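Local coordinates for protein diaminopimelate decarboxylase (Psychromonas ingrahamii, PDB 4XG1) that probably catalyses the pyridoxal-phosphate-dependent decarboxylation of meso-diaminopimelate to L-lysine, the last step of lysine biosynthesis, at residues Phe13-Pro18 against Ile393-Glu398. Numbering follows the deposited sequence.
Sequences FVEGLP and ILVDGE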
loop_
_atom_site.group_PDB
_atom_site.type_symbol
_atom_site.label_atom_id
_atom_site.label_comp_id
_atom_site.label_asym_id
_atom_site.label_seq_id
_atom_site.Cartn_x
_atom_site.Cartn_y
_atom_site.Cartn_z
ATOM N N PHE B 13 -9.872 16.022 22.400
ATOM C CA PHE B 13 -9.888 17.253 21.653
ATOM C C PHE B 13 -8.674 17.300 20.794
ATOM O O PHE B 13 -7.656 16.714 21.111
ATOM C CB PHE B 13 -9.803 18.468 22.587
ATOM C CG PHE B 13 -11.136 19.121 22.882
ATOM C CD1 PHE B 13 -12.190 18.379 23.432
ATOM C CD2 PHE B 13 -11.331 20.478 22.621
ATOM C CE1 PHE B 13 -13.409 18.978 23.704
ATOM C CE2 PHE B 13 -12.554 21.072 22.880
ATOM C CZ PHE B 13 -13.586 20.329 23.430
ATOM N N VAL B 14 -8.796 18.020 19.701
ATOM C CA VAL B 14 -7.707 18.249 18.828
ATOM C C VAL B 14 -7.644 19.744 18.741
ATOM O O VAL B 14 -8.559 20.374 18.227
ATOM C CB VAL B 14 -7.878 17.588 17.415
ATOM C CG1 VAL B 14 -9.286 17.755 16.859
ATOM C CG2 VAL B 14 -6.826 18.141 16.444
ATOM N N GLU B 15 -6.555 20.302 19.264
ATOM C CA GLU B 15 -6.462 21.737 19.495
ATOM C C GLU B 15 -7.796 22.167 20.153
ATOM O O GLU B 15 -8.236 21.526 21.123
ATOM C CB GLU B 15 -6.117 22.448 18.195
ATOM C CG GLU B 15 -4.780 21.966 17.646
ATOM C CD GLU B 15 -4.255 22.759 16.464
ATOM O OE1 GLU B 15 -4.757 23.891 16.221
ATOM O OE2 GLU B 15 -3.345 22.248 15.766
ATOM N N GLY B 16 -8.488 23.143 19.593
ATOM C CA GLY B 16 -9.712 23.635 20.197
ATOM C C GLY B 16 -10.989 22.849 19.944
ATOM O O GLY B 16 -12.033 23.204 20.472
ATOM N N LEU B 17 -10.928 21.766 19.173
ATOM C CA LEU B 17 -12.145 21.093 18.763
ATOM C C LEU B 17 -12.266 19.687 19.319
ATOM O O LEU B 17 -11.286 18.923 19.373
ATOM C CB LEU B 17 -12.215 21.043 17.257
ATOM C CG LEU B 17 -12.537 22.331 16.507
ATOM C CD1 LEU B 17 -12.458 22.047 15.008
ATOM C CD2 LEU B 17 -13.922 22.874 16.858
ATOM N N PRO B 18 -13.461 19.332 19.754
ATOM C CA PRO B 18 -13.699 17.929 20.031
ATOM C C PRO B 18 -13.563 17.088 18.741
ATOM O O PRO B 18 -14.057 17.479 17.691
ATOM C CB PRO B 18 -15.152 17.882 20.547
ATOM C CG PRO B 18 -15.668 19.269 20.485
ATOM C CD PRO B 18 -14.680 20.143 19.785
ATOM N N ILE B 393 -8.411 15.775 7.277
ATOM C CA ILE B 393 -8.869 17.011 7.876
ATOM C C ILE B 393 -7.776 17.673 8.655
ATOM O O ILE B 393 -7.091 17.038 9.453
ATOM C CB ILE B 393 -9.979 16.713 8.859
ATOM C CG1 ILE B 393 -11.131 16.073 8.121
ATOM C CG2 ILE B 393 -10.498 17.996 9.522
ATOM C CD1 ILE B 393 -12.141 15.457 9.061
ATOM N N LEU B 394 -7.633 18.966 8.457
ATOM C CA LEU B 394 -6.632 19.747 9.160
ATOM C C LEU B 394 -7.314 20.700 10.129
ATOM O O LEU B 394 -8.111 21.547 9.705
ATOM C CB LEU B 394 -5.801 20.562 8.161
ATOM C CG LEU B 394 -4.596 21.287 8.768
ATOM C CD1 LEU B 394 -3.706 20.380 9.613
ATOM C CD2 LEU B 394 -3.766 21.881 7.664
ATOM N N VAL B 395 -6.974 20.567 11.402
ATOM C CA VAL B 395 -7.524 21.406 12.430
ATOM C C VAL B 395 -6.597 22.557 12.799
ATOM O O VAL B 395 -5.391 22.382 12.997
ATOM C CB VAL B 395 -7.825 20.637 13.692
ATOM C CG1 VAL B 395 -8.311 21.592 14.778
ATOM C CG2 VAL B 395 -8.896 19.604 13.417
ATOM N N ASP B 396 -7.189 23.754 12.849
ATOM C CA ASP B 396 -6.489 24.970 13.227
ATOM C C ASP B 396 -7.292 25.695 14.309
ATOM O O ASP B 396 -8.354 26.268 14.042
ATOM C CB ASP B 396 -6.316 25.871 12.021
ATOM C CG ASP B 396 -5.442 27.037 12.326
ATOM O OD1 ASP B 396 -5.101 27.181 13.543
ATOM O OD2 ASP B 396 -5.059 27.774 11.363
ATOM N N GLY B 397 -6.796 25.641 15.529
ATOM C CA GLY B 397 -7.486 26.244 16.645
ATOM C C GLY B 397 -8.870 25.685 16.816
ATOM O O GLY B 397 -9.049 24.580 17.312
ATOM N N GLU B 398 -9.856 26.448 16.367
ATOM C CA GLU B 398 -11.257 26.033 16.448
ATOM C C GLU B 398 -11.880 25.818 15.073
ATOM O O GLU B 398 -13.089 25.626 14.969
ATOM C CB GLU B 398 -12.066 27.057 17.258
ATOM C CG GLU B 398 -12.597 26.491 18.569
ATOM C CD GLU B 398 -13.437 27.467 19.381
ATOM O OE1 GLU B 398 -12.912 28.568 19.685
ATOM O OE2 GLU B 398 -14.594 27.103 19.745
#
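The carboxylate of Glu15 crosses to Gly397: its OE1 takes the Gly397 N-H almost in line with the C-O bond, N to OE1 2.8 Å at 159°. The Phe13 ring stays with its own segment, one face lying on the Leu17–Pro18 peptide, with Pro18 N 3.6 Å above the ring centre, and Glu15 O in plane at the edge. In Glu15, chi1 of -60° sets CG anti to the carbonyl carbon, and the extended chain beyond it carries the carboxylate to Gly397. Its OE2 accepts from Ser34 OG and Ala36 N, fixing the carboxylate's rotation. Asp396 OD1 lies 4.3 Å from Glu15 OE1, a like-charge approach that the salt bridge from Asp396 OD2 to Arg35 probably offsets. An alanine at Glu15 would probably leave Gly397 N, Ser34 OG and Ala36 N without this acceptor, and the bend at Gly397 freer to shift. In the other direction, Gly16 N donates to Gly397 O at 2.8 Å, standing 32° off the plane of that carbonyl. Val14 and Val395 meet tip to tip, Val14 CG2 lying 3.8 Å from Val395 CB. Leu17 CD2 packs 3.4 Å from the backbone Glu398 O. One hairpin bend thus docks on another: the type II' turn from Val14 to Leu17, closed by those two residues as a hydrogen-bonded pair, against the 397–398 bend joining antiparallel strands 391-396 and 399-404. This ties the N-terminal strands to the β-domain that accompanies the TIM barrel in fold-type III pyridoxal-phosphate decarboxylases.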